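Local coordinates for inositol monophosphatase family protein (Staphylococcus aureus, PDB 5I3S), which probably hydrolyses the phosphate ester of inositol monophosphates or related small phosphorylated substrates, as a metal-dependent phosphatase of the FIG superfamily, at residues Leu63-His68 with Val82-Gly87; Gly113-Val118 with Leu213-Glu218. One frame throughout, in Å; residues are numbered along the deposited sequence.

Contact 1: residues Leu63-His68 with Val82-Gly87; sequences LGEEGH and VDPIDG
The GEE and DPIDG signatures of the inositol monophosphatase family meet here, where Glu65 leans over Asp83 and Pro84 at the ends of two parallel strands. In relatives these signatures supply acidic ligands to catalytic metal ions, and Glu65, Asp83 and Asp86 are consistent with that role. The backbone sets the pairing: Val82 N donates to Leu63 O at 2.9 Å, and Val82 O accepts the N-H of Glu65 at 3.2 Å, bracketing Gly64. Gly64 CA also lies 3.5 Å from Val82 O in a CA-H...O contact. The first segment then leaves the sheet in a type I turn, closed by Gly67 N to Gly64 O; Gly67 has a positive phi, which glycine tolerates easily.

In Glu65, CG is anti to the backbone N (chi1 172°) and the chain bends at chi2 (-78°). Glu65 CG rests against Asp83 OD1 at 3.6 Å, while Glu65 OE1 reaches Pro84 CG at 3.7 Å. The two carboxylate planes are only 23° apart, with Glu65 OE1 and Asp83 OD1 separated by 4.3 Å, a clustering of acids consistent with a metal site. Asp83 OD1 also takes a weak bond from Ile85 N, at 3.3 Å, across the corner made by Pro84, whose ring restrains phi where the chain changes direction.

Strand 61-64 lies at one edge of the sheet within this chain, and 78-83 pairs on its other side with 99-106 through Asp83 and Ser101. Asp42 and Glu46 of helix 37-56 touch Pro84, whereas Trp207 of helix 206-218 packs on Glu65 and Asp83, and Asp208, next in that helix, lies close to the acids of Asp83 and Asp86.

Contact 2: residues Gly113-Val118 with Leu213-Glu218; sequences GFVYDV and LVILYE
Gly113 on a strand and Val214 on a helix come together so closely that their CA atoms lie 5.1 Å apart. The contact is van der Waals packing throughout, and falls into two kinds. In the first, branched side chains of the helix press on bare backbone. Val214 sets its CB above the glycine, 3.9 Å from Gly113 CA. Val214 CG1, anti to its own backbone N (chi1 180°), approaches Gly113 N at 3.5 Å, and Val214 CG2 lies at 4.0 Å from Gly113 CA, leaving both methyls against the strand backbone. Glycine suits the place for a steric reason: a beta carbon there would point at the helix and fall 2.8 Å from Val214 CB, a clash. Its absence permits the strand and helix axes to close to 7.3 Å. One residue on, Ile215 CD1 meets the next peptide, 3.9 Å from Gly113 O.

The second kind is apolar side chain against side chain. Ile215 CG1 is anti to its carbonyl carbon (chi1 -65°), and from there Ile215 CD1 meets Val115 CG1 at 4.0 Å, the two side chains crossing at an oblique angle. Beta-branched valine and isoleucine, compact and hydrophobic, fit this buried layer between strand and helix, which run at 109° to each other.

Strand 109-117 is held in the sheet by 99-106 on one side, through Phe114 with Ile102, and by 122-127 on the other, through Gly113 with Ala126. Ile215 also touches Tyr124 and Ala126 of strand 122-127 and Ala192 of helix 184-193, while Val115 meets Leu186 and Val189 of that helix. Phe114 points away from helix 206-218 and packs on helix 2-24, which lies across the sheet's other face.

Overall arrangement
Contact 1 precedes contact 2 along the chain, and their centres lie 15 Å apart, with nearest atoms about 6 Å apart and not touching. Both draw on one mixed sheet: 63-68 and 82-87 leave its strands 61-64 and 78-83, whereas 113-118 belongs to strand 109-117, two strands beyond 78-83. Helix 206-218 connects them further. Its start carries Trp207, which touches Glu65 and Asp83, and Asp208, which lies close to Asp83 and Asp86; its last turns pack on the strand in contact 2. One helix therefore takes part in both places, the probable metal site at its start and the packing on the sheet at its end, within the layered sugar phosphatase fold.

Contact 1: residues Leu63-His68 with Val82-Gly87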
# COMPACT_ATOMS: atom_id res chain seq x y z
N LEU A 63 9.97 -22.73 14.63
CA LEU A 63 10.84 -22.15 13.58
C LEU A 63 10.59 -20.66 13.51
O LEU A 63 9.55 -20.21 13.04
CB LEU A 63 10.57 -22.79 12.24
CG LEU A 63 11.31 -22.24 11.03
CD1 LEU A 63 12.80 -22.46 11.18
CD2 LEU A 63 10.83 -22.87 9.72
N GLY A 64 11.56 -19.88 13.97
CA GLY A 64 11.34 -18.45 14.14
C GLY A 64 12.34 -17.48 13.49
O GLY A 64 13.52 -17.81 13.28
N GLU A 65 11.82 -16.27 13.24
CA GLU A 65 12.54 -15.22 12.54
C GLU A 65 13.69 -14.78 13.42
O GLU A 65 14.81 -14.69 12.94
CB GLU A 65 11.59 -14.05 12.19
CG GLU A 65 12.25 -12.77 11.61
CD GLU A 65 12.94 -11.88 12.67
OE1 GLU A 65 12.52 -11.85 13.84
OE2 GLU A 65 13.92 -11.19 12.33
N GLU A 66 13.38 -14.54 14.69
CA GLU A 66 14.38 -14.15 15.70
C GLU A 66 15.44 -15.27 16.01
O GLU A 66 16.37 -15.04 16.79
CB GLU A 66 13.68 -13.64 17.00
CG GLU A 66 14.39 -12.52 17.75
CD GLU A 66 14.23 -11.10 17.15
OE1 GLU A 66 13.71 -10.94 16.01
OE2 GLU A 66 14.64 -10.12 17.82
N GLY A 67 15.28 -16.46 15.41
CA GLY A 67 16.35 -17.46 15.34
C GLY A 67 16.04 -18.84 15.94
O GLY A 67 16.78 -19.79 15.67
N HIS A 68 14.96 -18.96 16.72
CA HIS A 68 14.63 -20.22 17.45
C HIS A 68 14.42 -21.44 16.53
O HIS A 68 14.03 -21.32 15.37
CB HIS A 68 13.37 -20.03 18.35
CG HIS A 68 13.55 -19.03 19.46
ND1 HIS A 68 13.80 -19.40 20.77
CD2 HIS A 68 13.49 -17.67 19.47
CE1 HIS A 68 13.90 -18.32 21.52
NE2 HIS A 68 13.72 -17.25 20.76
N VAL A 82 7.04 -18.73 13.13
CA VAL A 82 6.57 -17.43 13.58
C VAL A 82 7.43 -16.28 13.09
O VAL A 82 8.66 -16.34 13.18
CB VAL A 82 6.24 -17.37 15.12
CG1 VAL A 82 6.52 -18.65 15.87
CG2 VAL A 82 6.77 -16.14 15.85
N ASP A 83 6.76 -15.23 12.56
CA ASP A 83 7.39 -13.91 12.41
C ASP A 83 6.74 -12.96 13.44
O ASP A 83 5.57 -12.54 13.28
CB ASP A 83 7.28 -13.34 10.98
CG ASP A 83 8.27 -12.16 10.74
OD1 ASP A 83 8.85 -11.65 11.70
OD2 ASP A 83 8.44 -11.71 9.58
N PRO A 84 7.47 -12.66 14.51
CA PRO A 84 7.00 -11.68 15.51
C PRO A 84 6.56 -10.36 14.89
O PRO A 84 5.50 -9.91 15.25
CB PRO A 84 8.21 -11.52 16.46
CG PRO A 84 9.34 -12.13 15.71
CD PRO A 84 8.73 -13.27 14.95
N ILE A 85 7.34 -9.79 13.95
CA ILE A 85 6.96 -8.57 13.22
C ILE A 85 7.30 -8.69 11.74
O ILE A 85 8.45 -8.56 11.35
CB ILE A 85 7.66 -7.32 13.80
CG1 ILE A 85 7.30 -7.10 15.29
CG2 ILE A 85 7.29 -6.06 13.01
CD1 ILE A 85 8.31 -6.21 16.04
N ASP A 86 6.29 -8.98 10.91
CA ASP A 86 6.43 -8.93 9.49
C ASP A 86 6.03 -7.56 8.93
O ASP A 86 4.86 -7.15 9.05
CB ASP A 86 5.57 -10.01 8.80
CG ASP A 86 5.95 -10.18 7.31
OD1 ASP A 86 7.12 -9.92 6.95
OD2 ASP A 86 5.10 -10.52 6.49
N GLY A 87 6.97 -6.90 8.26
CA GLY A 87 6.88 -5.52 7.94
C GLY A 87 7.62 -4.62 8.93
O GLY A 87 7.07 -3.59 9.38

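Contact 2: residues Gly113-Val118 with Leu213-Glu218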
# COMPACT_ATOMS: atom_id res chain seq x y z
N GLY A 113 -3.16 -21.39 10.05
CA GLY A 113 -2.43 -20.14 9.85
C GLY A 113 -3.12 -18.87 10.41
O GLY A 113 -4.39 -18.76 10.44
N PHE A 114 -2.27 -17.91 10.81
CA PHE A 114 -2.68 -16.68 11.48
C PHE A 114 -1.84 -15.50 11.02
O PHE A 114 -0.64 -15.59 11.10
CB PHE A 114 -2.53 -16.80 13.02
CG PHE A 114 -3.23 -18.00 13.63
CD1 PHE A 114 -4.52 -17.90 14.11
CD2 PHE A 114 -2.58 -19.23 13.74
CE1 PHE A 114 -5.17 -19.00 14.68
CE2 PHE A 114 -3.21 -20.34 14.30
CZ PHE A 114 -4.50 -20.22 14.78
N VAL A 115 -2.48 -14.42 10.53
CA VAL A 115 -1.78 -13.13 10.35
C VAL A 115 -2.58 -12.01 11.03
O VAL A 115 -3.74 -11.75 10.70
CB VAL A 115 -1.26 -12.82 8.90
CG1 VAL A 115 -1.30 -14.00 7.95
CG2 VAL A 115 -1.88 -11.67 8.24
N TYR A 116 -1.96 -11.41 12.05
CA TYR A 116 -2.64 -10.48 12.95
C TYR A 116 -2.19 -9.10 12.66
O TYR A 116 -1.02 -8.80 12.88
CB TYR A 116 -2.37 -10.81 14.42
CG TYR A 116 -3.14 -9.96 15.44
CD1 TYR A 116 -4.44 -9.50 15.17
CD2 TYR A 116 -2.59 -9.66 16.69
CE1 TYR A 116 -5.15 -8.74 16.11
CE2 TYR A 116 -3.30 -8.90 17.61
CZ TYR A 116 -4.58 -8.44 17.30
OH TYR A 116 -5.28 -7.68 18.19
N ASP A 117 -3.08 -8.28 12.11
CA ASP A 117 -2.76 -6.89 11.79
C ASP A 117 -2.93 -6.16 13.12
O ASP A 117 -4.02 -5.81 13.51
CB ASP A 117 -3.67 -6.32 10.66
CG ASP A 117 -3.35 -4.87 10.29
OD1 ASP A 117 -2.79 -4.12 11.14
OD2 ASP A 117 -3.68 -4.47 9.15
N VAL A 118 -1.83 -6.01 13.81
CA VAL A 118 -1.84 -5.58 15.19
C VAL A 118 -2.51 -4.20 15.36
O VAL A 118 -3.34 -4.06 16.26
CB VAL A 118 -0.40 -5.51 15.77
CG1 VAL A 118 -0.41 -4.89 17.15
CG2 VAL A 118 0.22 -6.90 15.80
N LEU A 213 -0.30 -18.48 3.82
CA LEU A 213 -0.54 -19.54 2.85
C LEU A 213 -1.76 -20.41 3.19
O LEU A 213 -2.50 -20.80 2.30
CB LEU A 213 0.68 -20.43 2.73
CG LEU A 213 1.14 -20.67 1.32
CD1 LEU A 213 1.40 -19.40 0.49
CD2 LEU A 213 2.40 -21.52 1.44
N VAL A 214 -1.98 -20.66 4.48
CA VAL A 214 -3.11 -21.50 4.93
C VAL A 214 -4.42 -20.80 4.63
O VAL A 214 -5.38 -21.42 4.13
CB VAL A 214 -2.99 -21.87 6.44
CG1 VAL A 214 -4.15 -22.74 6.92
CG2 VAL A 214 -1.65 -22.57 6.72
N ILE A 215 -4.43 -19.49 4.87
CA ILE A 215 -5.59 -18.61 4.61
C ILE A 215 -5.89 -18.56 3.09
O ILE A 215 -7.02 -18.77 2.63
CB ILE A 215 -5.36 -17.20 5.25
CG1 ILE A 215 -5.30 -17.31 6.79
CG2 ILE A 215 -6.45 -16.22 4.86
CD1 ILE A 215 -4.52 -16.25 7.52
N LEU A 216 -4.85 -18.30 2.32
CA LEU A 216 -4.95 -18.30 0.87
C LEU A 216 -5.56 -19.57 0.36
O LEU A 216 -6.45 -19.54 -0.46
CB LEU A 216 -3.52 -18.16 0.27
CG LEU A 216 -3.24 -17.65 -1.14
CD1 LEU A 216 -2.35 -18.56 -1.96
CD2 LEU A 216 -4.48 -17.23 -1.91
N TYR A 217 -5.07 -20.71 0.82
CA TYR A 217 -5.52 -21.98 0.28
C TYR A 217 -7.03 -22.26 0.64
O TYR A 217 -7.78 -22.77 -0.21
CB TYR A 217 -4.56 -23.11 0.66
CG TYR A 217 -3.23 -23.20 -0.16
CD1 TYR A 217 -3.11 -22.80 -1.52
CD2 TYR A 217 -2.12 -23.80 0.42
N GLU A 218 -7.49 -21.85 1.83
CA GLU A 218 -8.92 -21.95 2.17
C GLU A 218 -9.86 -21.17 1.27
O GLU A 218 -10.98 -21.62 1.09
CB GLU A 218 -9.19 -21.61 3.61
CG GLU A 218 -8.59 -22.63 4.54
CD GLU A 218 -9.16 -24.05 4.33
OE1 GLU A 218 -10.40 -24.23 4.42
OE2 GLU A 218 -8.35 -24.98 4.11